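Local coordinates for protein vanadium-dependent haloperoxidase (Zobellia galactanivorans, PDB 4CIT) that probably catalyses the vanadate-dependent oxidation of iodide by hydrogen peroxide, as an iodoperoxidase of a marine bacterium, at residues 116-121 and 155-160; 223-228 and 333-338. All coordinates share one frame; numbering follows the deposited sequence.

Neither contact holds an element of the other: contact 1 packs helix 108-123 against helix 146-167, whereas contact 2 sets the loop 223-228 against the end of helix 307-335 and the turn that follows. They sit on opposite sides of the chain's centre, with nearest atoms about 24 Å apart, and both are only partly buried. Each is apolar across its interface, without a hydrogen bond between its segments. In contact 1 an alanine methyl sits between two side chains of the facing helix, with a carboxylate held by a lysine and an arginine of its own helix; in contact 2 proline and tyrosine rings cover a helix end and the chain beyond it, near the vanadate site.

Contact 1 of 2, residues 116-121 and 155-160; sequences HMELSK and YGLQVA
Ala160 brings its CB between the side chains of Glu118 and Leu119, meeting Glu118 CG at 3.7 Å and Leu119 CG at 4.0 Å. Beside it, Leu157 runs across Glu118 at about a right angle, its CD2 3.9 Å from Glu118 CB and equally close to CG, so one methyl covers the aliphatic part of an acidic side chain. Leu119 turns one methyl, CD2, to the backbone, 3.5 Å from Ala160 O. With CG anti to its backbone N (chi1 167°), Glu118 lays its methylene groups on the facing helix, and the bend at chi2 (60°) turns the carboxylate along its own helix, toward Lys121. There Lys121 NZ binds Glu118 OE1 at 2.9 Å, on the syn side and near the carboxylate plane, while Arg122 NE pairs with OE2. Cut back to alanine, position 118 would probably leave Lys121 and Arg122 without their shared carboxylate and thin the cover on Ala160 CB and Leu157 CD2. Farther out, Leu119 also touches Ala72 of helix 59-80. This is helix-helix packing in a largely helical chain, with the small Ala160 set between two side chains; the short segments cross at -42°, their axes 9.2 Å apart. Glu118 thus divides its roles: its methylenes supply apolar surface, its carboxylate pairs within its own helix, and with no salt bridge or hydrogen bond between the segments their contact rests on van der Waals packing.

Contact 2 of 2, residues 223-228 and 333-338; sequences VPPPAY and YRSNLI
The Tyr228 ring meets Ile338 obliquely, its CD1 4.1 Å from Ile338 CG2, and Phe236 brings a second ring to it with the planes inclined by about 55°. The torsion that sets Tyr228 CG anti to its backbone N (chi1 173°) carries the ring to the CG2 branch of Ile338. The puckered ring of Pro225 makes the other half of the contact. Its CG and CD both rest on Ser335 CB, each at 4.0 Å, and its CB touches Leu337 CD2 at 4.1 Å, so that one proline bridges the helix end and the extended chain beyond. Ser335 gives only its methylene to Pro225; OG turns to Glu331 O, one turn back in its own helix. At Asn336 the backbone leaves helical angles (phi 43°), and the chain then extends through Leu337 and Ile338, whose side chains both start toward the loop. Backbone hydrogen bonds to Glu363 and Gly189 fix Leu337 and Ile338 respectively. The side chain of Leu337 lies about 10 Å from a bound vanadate, and the turn leads directly to Arg339 of that pocket. Beyond it, helix 340-347 receives Tyr228 on Val343 and His347 and Ile338 on Val343, joining the proline-rich loop before helix 235-253 to the PAP2 region.

Contact 1 of 2, residues 116-121 and 155-160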
loop_
_atom_site.group_PDB
_atom_site.type_symbol
_atom_site.label_atom_id
_atom_site.label_comp_id
_atom_site.label_asym_id
_atom_site.label_seq_id
_atom_site.Cartn_x
_atom_site.Cartn_y
_atom_site.Cartn_z
ATOM N N HIS A 116 8.557 15.472 0.642
ATOM C CA HIS A 116 7.997 14.238 0.042
ATOM C C HIS A 116 8.996 13.692 -1.027
ATOM O O HIS A 116 9.348 12.509 -1.024
ATOM C CB HIS A 116 6.641 14.507 -0.544
ATOM C CG HIS A 116 5.934 13.288 -0.965
ATOM N ND1 HIS A 116 6.257 12.604 -2.114
ATOM C CD2 HIS A 116 4.931 12.584 -0.364
ATOM C CE1 HIS A 116 5.516 11.498 -2.173
ATOM N NE2 HIS A 116 4.687 11.489 -1.142
ATOM N N MET A 117 9.456 14.581 -1.936
ATOM C CA MET A 117 10.355 14.136 -2.971
ATOM C C MET A 117 11.669 13.673 -2.417
ATOM O O MET A 117 12.232 12.688 -2.870
ATOM C CB MET A 117 10.565 15.226 -4.027
ATOM C CG MET A 117 9.342 15.585 -4.777
ATOM S SD MET A 117 9.513 16.709 -6.248
ATOM C CE MET A 117 10.044 18.189 -5.373
ATOM N N GLU A 118 12.213 14.407 -1.443
ATOM C CA GLU A 118 13.518 14.027 -0.918
ATOM C C GLU A 118 13.473 12.641 -0.231
ATOM O O GLU A 118 14.305 11.784 -0.471
ATOM C CB GLU A 118 13.949 15.059 0.193
ATOM C CG GLU A 118 15.133 14.667 1.063
ATOM C CD GLU A 118 16.438 14.427 0.345
ATOM O OE1 GLU A 118 16.602 14.807 -0.808
ATOM O OE2 GLU A 118 17.278 13.662 0.898
ATOM N N LEU A 119 12.428 12.375 0.585
ATOM C CA LEU A 119 12.331 11.056 1.222
ATOM C C LEU A 119 12.003 9.964 0.230
ATOM O O LEU A 119 12.559 8.862 0.340
ATOM C CB LEU A 119 11.330 11.049 2.369
ATOM C CG LEU A 119 11.832 11.940 3.473
ATOM C CD1 LEU A 119 10.838 11.905 4.535
ATOM C CD2 LEU A 119 13.129 11.461 4.092
ATOM N N SER A 120 11.154 10.268 -0.734
ATOM C CA SER A 120 10.861 9.316 -1.791
ATOM C C SER A 120 12.189 8.878 -2.517
ATOM O O SER A 120 12.425 7.711 -2.719
ATOM C CB SER A 120 9.919 9.853 -2.770
ATOM O OG SER A 120 8.635 10.006 -2.218
ATOM N N LYS A 121 13.036 9.847 -2.840
ATOM C CA LYS A 121 14.345 9.633 -3.450
ATOM C C LYS A 121 15.180 8.745 -2.579
ATOM O O LYS A 121 15.805 7.816 -3.103
ATOM C CB LYS A 121 15.057 10.947 -3.671
ATOM C CG LYS A 121 16.372 10.943 -4.413
ATOM C CD LYS A 121 17.210 12.143 -3.977
ATOM C CE LYS A 121 17.840 11.859 -2.616
ATOM N NZ LYS A 121 18.518 13.093 -2.084
ATOM N N TYR A 155 13.467 24.519 4.534
ATOM C CA TYR A 155 12.612 24.018 5.619
ATOM C C TYR A 155 12.181 22.585 5.274
ATOM O O TYR A 155 12.200 21.722 6.162
ATOM C CB TYR A 155 11.436 24.906 5.874
ATOM C CG TYR A 155 10.545 24.455 7.001
ATOM C CD1 TYR A 155 11.065 24.135 8.215
ATOM C CD2 TYR A 155 9.223 24.268 6.799
ATOM C CE1 TYR A 155 10.269 23.650 9.208
ATOM C CE2 TYR A 155 8.398 23.763 7.800
ATOM C CZ TYR A 155 8.945 23.418 8.953
ATOM O OH TYR A 155 8.206 22.929 9.998
ATOM N N GLY A 156 11.714 22.377 4.057
ATOM C CA GLY A 156 11.362 21.011 3.599
ATOM C C GLY A 156 12.465 19.966 3.810
ATOM O O GLY A 156 12.220 18.857 4.284
ATOM N N LEU A 157 13.708 20.341 3.524
ATOM C CA LEU A 157 14.827 19.492 3.714
ATOM C C LEU A 157 15.191 19.290 5.194
ATOM O O LEU A 157 15.599 18.176 5.586
ATOM C CB LEU A 157 16.015 19.954 2.884
ATOM C CG LEU A 157 15.876 19.939 1.323
ATOM C CD1 LEU A 157 17.172 20.442 0.693
ATOM C CD2 LEU A 157 15.537 18.574 0.777
ATOM N N GLN A 158 15.006 20.298 6.024
ATOM C CA GLN A 158 15.203 20.126 7.447
ATOM C C GLN A 158 14.223 19.139 8.020
ATOM O O GLN A 158 14.587 18.288 8.832
ATOM C CB GLN A 158 15.117 21.485 8.186
ATOM C CG GLN A 158 15.422 21.427 9.599
ATOM C CD GLN A 158 15.123 22.774 10.286
ATOM O OE1 GLN A 158 14.420 23.632 9.754
ATOM N NE2 GLN A 158 15.624 22.915 11.478
ATOM N N VAL A 159 12.980 19.265 7.629
ATOM C CA VAL A 159 11.944 18.289 8.084
ATOM C C VAL A 159 12.291 16.869 7.554
ATOM O O VAL A 159 12.145 15.903 8.279
ATOM C CB VAL A 159 10.548 18.747 7.719
ATOM C CG1 VAL A 159 9.535 17.633 8.057
ATOM C CG2 VAL A 159 10.212 20.075 8.445
ATOM N N ALA A 160 12.639 16.716 6.286
ATOM C CA ALA A 160 13.003 15.439 5.745
ATOM C C ALA A 160 14.139 14.832 6.513
ATOM O O ALA A 160 14.149 13.600 6.731
ATOM C CB ALA A 160 13.416 15.559 4.259
#

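Contact 2 of 2, residues 223-228 and 333-338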
loop_
_atom_site.group_PDB
_atom_site.type_symbol
_atom_site.label_atom_id
_atom_site.label_comp_id
_atom_site.label_asym_id
_atom_site.label_seq_id
_atom_site.Cartn_x
_atom_site.Cartn_y
_atom_site.Cartn_z
ATOM N N VAL A 223 -7.631 -15.913 13.338
ATOM C CA VAL A 223 -7.756 -17.329 13.630
ATOM C C VAL A 223 -6.807 -18.137 12.714
ATOM O O VAL A 223 -6.422 -17.676 11.608
ATOM C CB VAL A 223 -9.223 -17.827 13.474
ATOM C CG1 VAL A 223 -10.187 -17.087 14.422
ATOM C CG2 VAL A 223 -9.719 -17.650 12.079
ATOM N N PRO A 224 -6.436 -19.371 13.139
ATOM C CA PRO A 224 -5.564 -20.143 12.254
ATOM C C PRO A 224 -6.314 -20.656 11.047
ATOM O O PRO A 224 -7.546 -20.758 11.117
ATOM C CB PRO A 224 -5.126 -21.313 13.110
ATOM C CG PRO A 224 -6.153 -21.420 14.226
ATOM C CD PRO A 224 -6.525 -19.977 14.500
ATOM N N PRO A 225 -5.614 -20.957 9.952
ATOM C CA PRO A 225 -6.275 -21.520 8.801
ATOM C C PRO A 225 -6.672 -22.971 9.096
ATOM O O PRO A 225 -6.114 -23.635 9.957
ATOM C CB PRO A 225 -5.181 -21.535 7.718
ATOM C CG PRO A 225 -3.876 -21.608 8.459
ATOM C CD PRO A 225 -4.113 -21.007 9.827
ATOM N N PRO A 226 -7.592 -23.510 8.314
ATOM C CA PRO A 226 -7.915 -24.901 8.429
ATOM C C PRO A 226 -6.740 -25.797 8.257
ATOM O O PRO A 226 -5.828 -25.508 7.459
ATOM C CB PRO A 226 -8.955 -25.151 7.310
ATOM C CG PRO A 226 -9.166 -23.884 6.640
ATOM C CD PRO A 226 -8.416 -22.786 7.342
ATOM N N ALA A 227 -6.705 -26.835 9.091
ATOM C CA ALA A 227 -5.559 -27.785 9.040
ATOM C C ALA A 227 -5.441 -28.433 7.647
ATOM O O ALA A 227 -6.406 -28.927 7.119
ATOM C CB ALA A 227 -5.725 -28.864 10.064
ATOM N N TYR A 228 -4.259 -28.396 7.110
ATOM C CA TYR A 228 -3.958 -29.127 5.887
ATOM C C TYR A 228 -4.445 -30.602 6.047
ATOM O O TYR A 228 -4.150 -31.347 7.051
ATOM C CB TYR A 228 -2.477 -29.100 5.619
ATOM C CG TYR A 228 -2.066 -29.975 4.466
ATOM C CD1 TYR A 228 -2.149 -29.506 3.192
ATOM C CD2 TYR A 228 -1.622 -31.267 4.640
ATOM C CE1 TYR A 228 -1.743 -30.241 2.126
ATOM C CE2 TYR A 228 -1.242 -32.035 3.527
ATOM C CZ TYR A 228 -1.319 -31.469 2.262
ATOM O OH TYR A 228 -1.028 -32.141 1.125
ATOM N N TYR A 333 3.968 -15.905 7.646
ATOM C CA TYR A 333 5.139 -16.627 8.084
ATOM C C TYR A 333 4.926 -17.334 9.431
ATOM O O TYR A 333 5.687 -18.192 9.773
ATOM C CB TYR A 333 6.446 -15.789 7.933
ATOM C CG TYR A 333 6.814 -15.605 6.537
ATOM C CD1 TYR A 333 7.557 -16.539 5.833
ATOM C CD2 TYR A 333 6.416 -14.470 5.842
ATOM C CE1 TYR A 333 7.858 -16.384 4.519
ATOM C CE2 TYR A 333 6.701 -14.316 4.521
ATOM C CZ TYR A 333 7.448 -15.268 3.813
ATOM O OH TYR A 333 7.809 -15.053 2.511
ATOM N N ARG A 334 3.820 -17.084 10.113
ATOM C CA ARG A 334 3.387 -17.898 11.254
ATOM C C ARG A 334 2.777 -19.183 10.746
ATOM O O ARG A 334 3.175 -20.273 11.175
ATOM C CB ARG A 334 2.429 -17.126 12.156
ATOM C CG ARG A 334 1.686 -17.951 13.227
ATOM C CD ARG A 334 0.682 -17.213 14.104
ATOM N NE ARG A 334 1.362 -16.128 14.757
ATOM C CZ ARG A 334 1.323 -14.862 14.361
ATOM N NH1 ARG A 334 0.521 -14.416 13.380
ATOM N NH2 ARG A 334 2.070 -14.007 15.021
ATOM N N SER A 335 1.808 -19.106 9.845
ATOM C CA SER A 335 1.062 -20.274 9.383
ATOM C C SER A 335 1.839 -21.032 8.239
ATOM O O SER A 335 1.696 -22.257 8.084
ATOM C CB SER A 335 -0.345 -19.865 8.965
ATOM O OG SER A 335 -0.331 -18.904 7.957
ATOM N N ASN A 336 2.605 -20.266 7.457
ATOM C CA ASN A 336 3.465 -20.777 6.418
ATOM C C ASN A 336 2.779 -21.873 5.583
ATOM O O ASN A 336 3.248 -23.002 5.494
ATOM C CB ASN A 336 4.755 -21.280 7.058
ATOM C CG ASN A 336 5.825 -21.603 6.039
ATOM O OD1 ASN A 336 6.011 -20.918 5.044
ATOM N ND2 ASN A 336 6.572 -22.637 6.325
ATOM N N LEU A 337 1.641 -21.501 5.007
ATOM C CA LEU A 337 0.726 -22.422 4.326
ATOM C C LEU A 337 0.970 -22.571 2.864
ATOM O O LEU A 337 1.101 -21.604 2.133
ATOM C CB LEU A 337 -0.695 -21.948 4.575
ATOM C CG LEU A 337 -1.802 -22.932 4.159
ATOM C CD1 LEU A 337 -1.803 -24.255 4.963
ATOM C CD2 LEU A 337 -3.176 -22.214 4.262
ATOM N N ILE A 338 0.925 -23.833 2.411
ATOM C CA ILE A 338 1.072 -24.191 1.014
ATOM C C ILE A 338 0.002 -23.577 0.109
ATOM O O ILE A 338 -1.154 -23.431 0.520
ATOM C CB ILE A 338 1.002 -25.744 0.990
ATOM C CG1 ILE A 338 1.534 -26.322 -0.318
ATOM C CG2 ILE A 338 -0.400 -26.229 1.351
ATOM C CD1 ILE A 338 1.932 -27.820 -0.100
#